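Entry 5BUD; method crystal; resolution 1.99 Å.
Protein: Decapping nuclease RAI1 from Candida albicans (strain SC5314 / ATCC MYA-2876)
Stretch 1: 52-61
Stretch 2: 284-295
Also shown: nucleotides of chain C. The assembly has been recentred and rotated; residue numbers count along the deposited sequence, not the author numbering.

Stretch 1, residues 52-61: TIDTGIDLQG
Stretch 2 284-295: FRDNNLILKNVE

A short segment can join a β-hairpin through a single bridge, provided the polar groups left over find other partners. Residues 52-61 and 284-295 of the decapping nuclease RAI1, distant in sequence, illustrate this and bury 576 Å² between them.

Stretch 2 is the hairpin. Its arms, 284-285 and 291-295, are linked by a loop, 286-290, that holds a type I turn from Asp 286 to Leu 289, whose last residue, Leu 289, takes positive phi (64/30). Phe 284 N donates to Asn 293 O (2.8 Å), Lys 292 N to Phe 284 O (2.9 Å) and Asp 286 N to Ile 290 O (3.0 Å), while Leu 289 N closes the turn on Asp 286 O (2.9 Å). The Asp 286 carboxylate (chi1 p) serves the loop from within: OD1 accepts from Ile 290 N at 3.1 Å and, weakly, from Asn 288 N at 2.9 Å.

Stretch 1 enters as the end of a helix. Thr 52 O receives Thr 55 N at 3.1 Å and a very short bond from Thr 55 OG1 at 2.5 Å; Gly 56 N reaches Ile 53 O at 3.2 Å. Gly 56 then leaves helical geometry at phi/psi 80/62, a positive phi that favours glycine, and Ile 57 and Asp 58 run extended.

Asp 58 pairs with Ile 290, their CA atoms 4.5 Å apart, and the chains run antiparallel: Ile 57 lies by Leu 291, Leu 59 by Leu 289. Two bonds flank the bridge, Leu 291 N to Ile 57 O and Leu 59 N to Leu 289 O, both 2.9 Å and nearly straight. Ile 57 O also meets Ile 290 CA at 3.3 Å in a CA-H...O contact.

Where the backbones diverge, water 1 takes over. It accepts from Ile 57 N (2.8 Å) and donates to Ile 53 O (2.6 Å) and Leu 291 O (2.7 Å), satisfying groups that do not pair directly. Water 2 donates to Lys 292 O at 3.1 Å and weakly to Ile 53 O at 3.5 Å.

Beyond the bridge, a type I turn joins Asp 58 to Gly 61, with Gly 61 N on Asp 58 O at 3.1 Å. Asp 58 (chi1 t) reinforces it, OD1 accepting from Gln 60 N at 2.9 Å. Gln 60 (p, t) extends NE2 to Asn 288 O, a weak bond of 3.3 Å.

Apolar contacts complete the joint. Ile 53 (m, t) places CD1 3.6 Å from Val 294 CG2; Leu 59 (m, t) sets CD1 4.0 Å from CB of Leu 291 (t, p). Arg 285 directs its CB toward stretch 1, but its guanidinium leads away, NH2 donating to OP2 of U4 at 2.7 Å.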

# COMPACT_ATOMS: atom_id res chain seq x y z
N THR A 52 -13.87 -15.11 21.10
CA THR A 52 -14.42 -13.82 20.71
C THR A 52 -15.10 -13.91 19.35
O THR A 52 -16.20 -13.38 19.16
CB THR A 52 -13.32 -12.74 20.65
OG1 THR A 52 -12.38 -12.96 21.70
CG2 THR A 52 -13.92 -11.36 20.81
N ILE A 53 -14.47 -14.59 18.41
CA ILE A 53 -15.04 -14.75 17.08
C ILE A 53 -16.40 -15.47 17.17
O ILE A 53 -17.33 -15.16 16.43
CB ILE A 53 -14.08 -15.50 16.13
CG1 ILE A 53 -12.89 -14.60 15.79
CG2 ILE A 53 -14.77 -15.88 14.81
CD1 ILE A 53 -11.65 -15.32 15.33
N ASP A 54 -16.50 -16.41 18.11
CA ASP A 54 -17.72 -17.17 18.29
C ASP A 54 -18.90 -16.34 18.73
O ASP A 54 -20.03 -16.71 18.45
CB ASP A 54 -17.49 -18.34 19.26
CG ASP A 54 -16.79 -19.51 18.58
OD1 ASP A 54 -16.50 -19.40 17.37
OD2 ASP A 54 -16.53 -20.53 19.25
N THR A 55 -18.65 -15.20 19.38
CA THR A 55 -19.74 -14.31 19.80
C THR A 55 -20.51 -13.66 18.65
O THR A 55 -21.62 -13.16 18.85
CB THR A 55 -19.25 -13.19 20.73
OG1 THR A 55 -18.27 -12.39 20.06
CG2 THR A 55 -18.65 -13.76 22.03
N GLY A 56 -19.94 -13.64 17.45
CA GLY A 56 -20.63 -13.06 16.29
C GLY A 56 -20.53 -11.54 16.25
O GLY A 56 -21.54 -10.84 16.25
N ILE A 57 -19.30 -11.04 16.14
CA ILE A 57 -19.03 -9.60 16.20
C ILE A 57 -19.71 -8.85 15.06
O ILE A 57 -19.63 -9.27 13.91
CB ILE A 57 -17.51 -9.34 16.22
CG1 ILE A 57 -16.91 -9.88 17.52
CG2 ILE A 57 -17.24 -7.85 16.11
CD1 ILE A 57 -15.43 -10.19 17.44
N ASP A 58 -20.41 -7.76 15.36
CA ASP A 58 -21.03 -6.97 14.31
C ASP A 58 -20.05 -5.92 13.82
O ASP A 58 -19.71 -4.99 14.56
CB ASP A 58 -22.34 -6.29 14.76
CG ASP A 58 -23.16 -5.81 13.56
OD1 ASP A 58 -22.55 -5.44 12.55
OD2 ASP A 58 -24.41 -5.82 13.60
N LEU A 59 -19.62 -6.05 12.58
CA LEU A 59 -18.56 -5.18 12.05
C LEU A 59 -19.11 -3.83 11.57
O LEU A 59 -18.35 -2.99 11.17
CB LEU A 59 -17.77 -5.89 10.93
CG LEU A 59 -16.92 -7.06 11.40
CD1 LEU A 59 -16.26 -7.79 10.23
CD2 LEU A 59 -15.86 -6.66 12.41
N GLN A 60 -20.43 -3.65 11.57
CA GLN A 60 -21.00 -2.30 11.39
C GLN A 60 -21.32 -1.61 12.71
O GLN A 60 -21.77 -0.46 12.71
CB GLN A 60 -22.20 -2.29 10.44
CG GLN A 60 -23.38 -3.13 10.87
CD GLN A 60 -24.48 -3.11 9.83
OE1 GLN A 60 -24.88 -2.05 9.36
NE2 GLN A 60 -24.97 -4.28 9.46
N GLY A 61 -21.07 -2.29 13.83
CA GLY A 61 -21.24 -1.68 15.14
C GLY A 61 -20.46 -0.39 15.24
O GLY A 61 -19.24 -0.37 15.02
N PHE A 284 -13.62 -12.99 7.34
CA PHE A 284 -14.76 -13.31 6.48
C PHE A 284 -16.07 -12.99 7.20
O PHE A 284 -16.31 -13.45 8.32
CB PHE A 284 -14.72 -14.79 6.05
CG PHE A 284 -13.61 -15.08 5.08
CD1 PHE A 284 -13.71 -14.64 3.78
CD2 PHE A 284 -12.47 -15.72 5.48
CE1 PHE A 284 -12.69 -14.86 2.87
CE2 PHE A 284 -11.45 -15.96 4.60
CZ PHE A 284 -11.55 -15.52 3.30
N ARG A 285 -16.92 -12.20 6.56
CA ARG A 285 -18.16 -11.74 7.18
C ARG A 285 -19.37 -12.08 6.30
O ARG A 285 -19.23 -12.29 5.09
CB ARG A 285 -18.08 -10.22 7.51
CG ARG A 285 -17.60 -9.32 6.38
CD ARG A 285 -18.76 -8.95 5.49
NE ARG A 285 -18.38 -8.29 4.24
CZ ARG A 285 -19.17 -8.24 3.16
NH1 ARG A 285 -20.34 -8.83 3.19
NH2 ARG A 285 -18.78 -7.63 2.05
N ASP A 286 -20.55 -12.15 6.90
CA ASP A 286 -21.76 -12.50 6.15
C ASP A 286 -22.48 -11.27 5.60
O ASP A 286 -22.00 -10.16 5.77
CB ASP A 286 -22.68 -13.40 7.01
CG ASP A 286 -23.34 -12.66 8.15
OD1 ASP A 286 -23.33 -11.41 8.20
OD2 ASP A 286 -23.90 -13.35 9.02
N ASN A 287 -23.64 -11.46 4.96
CA ASN A 287 -24.42 -10.34 4.41
C ASN A 287 -24.81 -9.26 5.40
O ASN A 287 -24.90 -8.11 5.03
CB ASN A 287 -25.68 -10.84 3.72
CG ASN A 287 -25.38 -11.70 2.52
OD1 ASN A 287 -24.22 -11.86 2.13
ND2 ASN A 287 -26.42 -12.27 1.94
N ASN A 288 -25.01 -9.64 6.66
CA ASN A 288 -25.34 -8.69 7.70
C ASN A 288 -24.11 -8.14 8.41
O ASN A 288 -24.22 -7.51 9.49
CB ASN A 288 -26.32 -9.33 8.68
CG ASN A 288 -27.59 -9.77 7.99
OD1 ASN A 288 -28.10 -9.07 7.09
ND2 ASN A 288 -28.09 -10.93 8.35
N LEU A 289 -22.95 -8.36 7.80
CA LEU A 289 -21.68 -7.81 8.28
C LEU A 289 -21.27 -8.33 9.65
O LEU A 289 -20.58 -7.66 10.40
CB LEU A 289 -21.72 -6.27 8.24
CG LEU A 289 -22.32 -5.67 6.95
CD1 LEU A 289 -22.35 -4.15 6.94
CD2 LEU A 289 -21.56 -6.18 5.75
N ILE A 290 -21.68 -9.55 9.97
CA ILE A 290 -21.21 -10.21 11.17
C ILE A 290 -19.96 -11.01 10.79
O ILE A 290 -19.98 -11.75 9.80
CB ILE A 290 -22.29 -11.19 11.72
CG1 ILE A 290 -23.67 -10.50 11.88
CG2 ILE A 290 -21.84 -11.80 13.02
CD1 ILE A 290 -23.66 -9.34 12.86
N LEU A 291 -18.91 -10.93 11.61
CA LEU A 291 -17.69 -11.70 11.39
C LEU A 291 -17.99 -13.16 11.70
O LEU A 291 -18.44 -13.47 12.80
CB LEU A 291 -16.56 -11.21 12.29
CG LEU A 291 -15.20 -11.90 12.26
CD1 LEU A 291 -14.52 -11.78 10.90
CD2 LEU A 291 -14.29 -11.38 13.34
N LYS A 292 -17.71 -14.04 10.74
CA LYS A 292 -18.03 -15.47 10.84
C LYS A 292 -16.80 -16.30 11.11
O LYS A 292 -16.83 -17.21 11.91
CB LYS A 292 -18.65 -15.92 9.54
CG LYS A 292 -19.91 -15.15 9.14
CD LYS A 292 -21.00 -15.23 10.20
CE LYS A 292 -21.48 -16.66 10.43
NZ LYS A 292 -22.27 -16.73 11.68
N ASN A 293 -15.71 -16.01 10.41
CA ASN A 293 -14.45 -16.69 10.67
C ASN A 293 -13.23 -15.88 10.19
O ASN A 293 -13.36 -14.96 9.37
CB ASN A 293 -14.45 -18.09 10.03
CG ASN A 293 -14.51 -18.04 8.53
OD1 ASN A 293 -15.52 -17.66 7.96
ND2 ASN A 293 -13.44 -18.44 7.87
N VAL A 294 -12.07 -16.25 10.70
CA VAL A 294 -10.83 -15.58 10.38
C VAL A 294 -9.83 -16.59 9.87
O VAL A 294 -9.74 -17.68 10.41
CB VAL A 294 -10.27 -14.88 11.63
CG1 VAL A 294 -8.88 -14.34 11.39
CG2 VAL A 294 -11.25 -13.80 12.08
N GLU A 295 -9.10 -16.24 8.82
CA GLU A 295 -8.10 -17.13 8.24
C GLU A 295 -6.78 -16.42 7.93
O GLU A 295 -6.77 -15.36 7.26
CB GLU A 295 -8.67 -17.75 6.96
CG GLU A 295 -7.79 -18.84 6.37
CD GLU A 295 -8.38 -19.52 5.14
OE1 GLU A 295 -9.56 -19.29 4.82
OE2 GLU A 295 -7.63 -20.26 4.49
P U C 4 -20.84 -7.83 -1.57
OP1 U C 4 -22.31 -7.64 -1.68
OP2 U C 4 -20.19 -7.89 -0.25
O5' U C 4 -20.46 -9.14 -2.38
C5' U C 4 -21.06 -9.40 -3.66
C4' U C 4 -21.45 -10.85 -3.74
O4' U C 4 -21.53 -11.26 -5.13
C3' U C 4 -20.39 -11.76 -3.18
O3' U C 4 -20.99 -13.01 -2.91
C2' U C 4 -19.36 -11.73 -4.31
O2' U C 4 -18.35 -12.72 -4.26
C1' U C 4 -20.28 -11.79 -5.54
N1 U C 4 -19.80 -11.02 -6.69
C2 U C 4 -18.44 -11.02 -6.95
O2 U C 4 -17.64 -11.64 -6.27
N3 U C 4 -18.06 -10.27 -8.04
C4 U C 4 -18.87 -9.53 -8.87
O4 U C 4 -18.37 -8.91 -9.81
C5 U C 4 -20.26 -9.58 -8.54
C6 U C 4 -20.67 -10.30 -7.49
O HOH W 1 -17.42 -12.86 15.26
O HOH W 2 -18.83 -17.42 14.27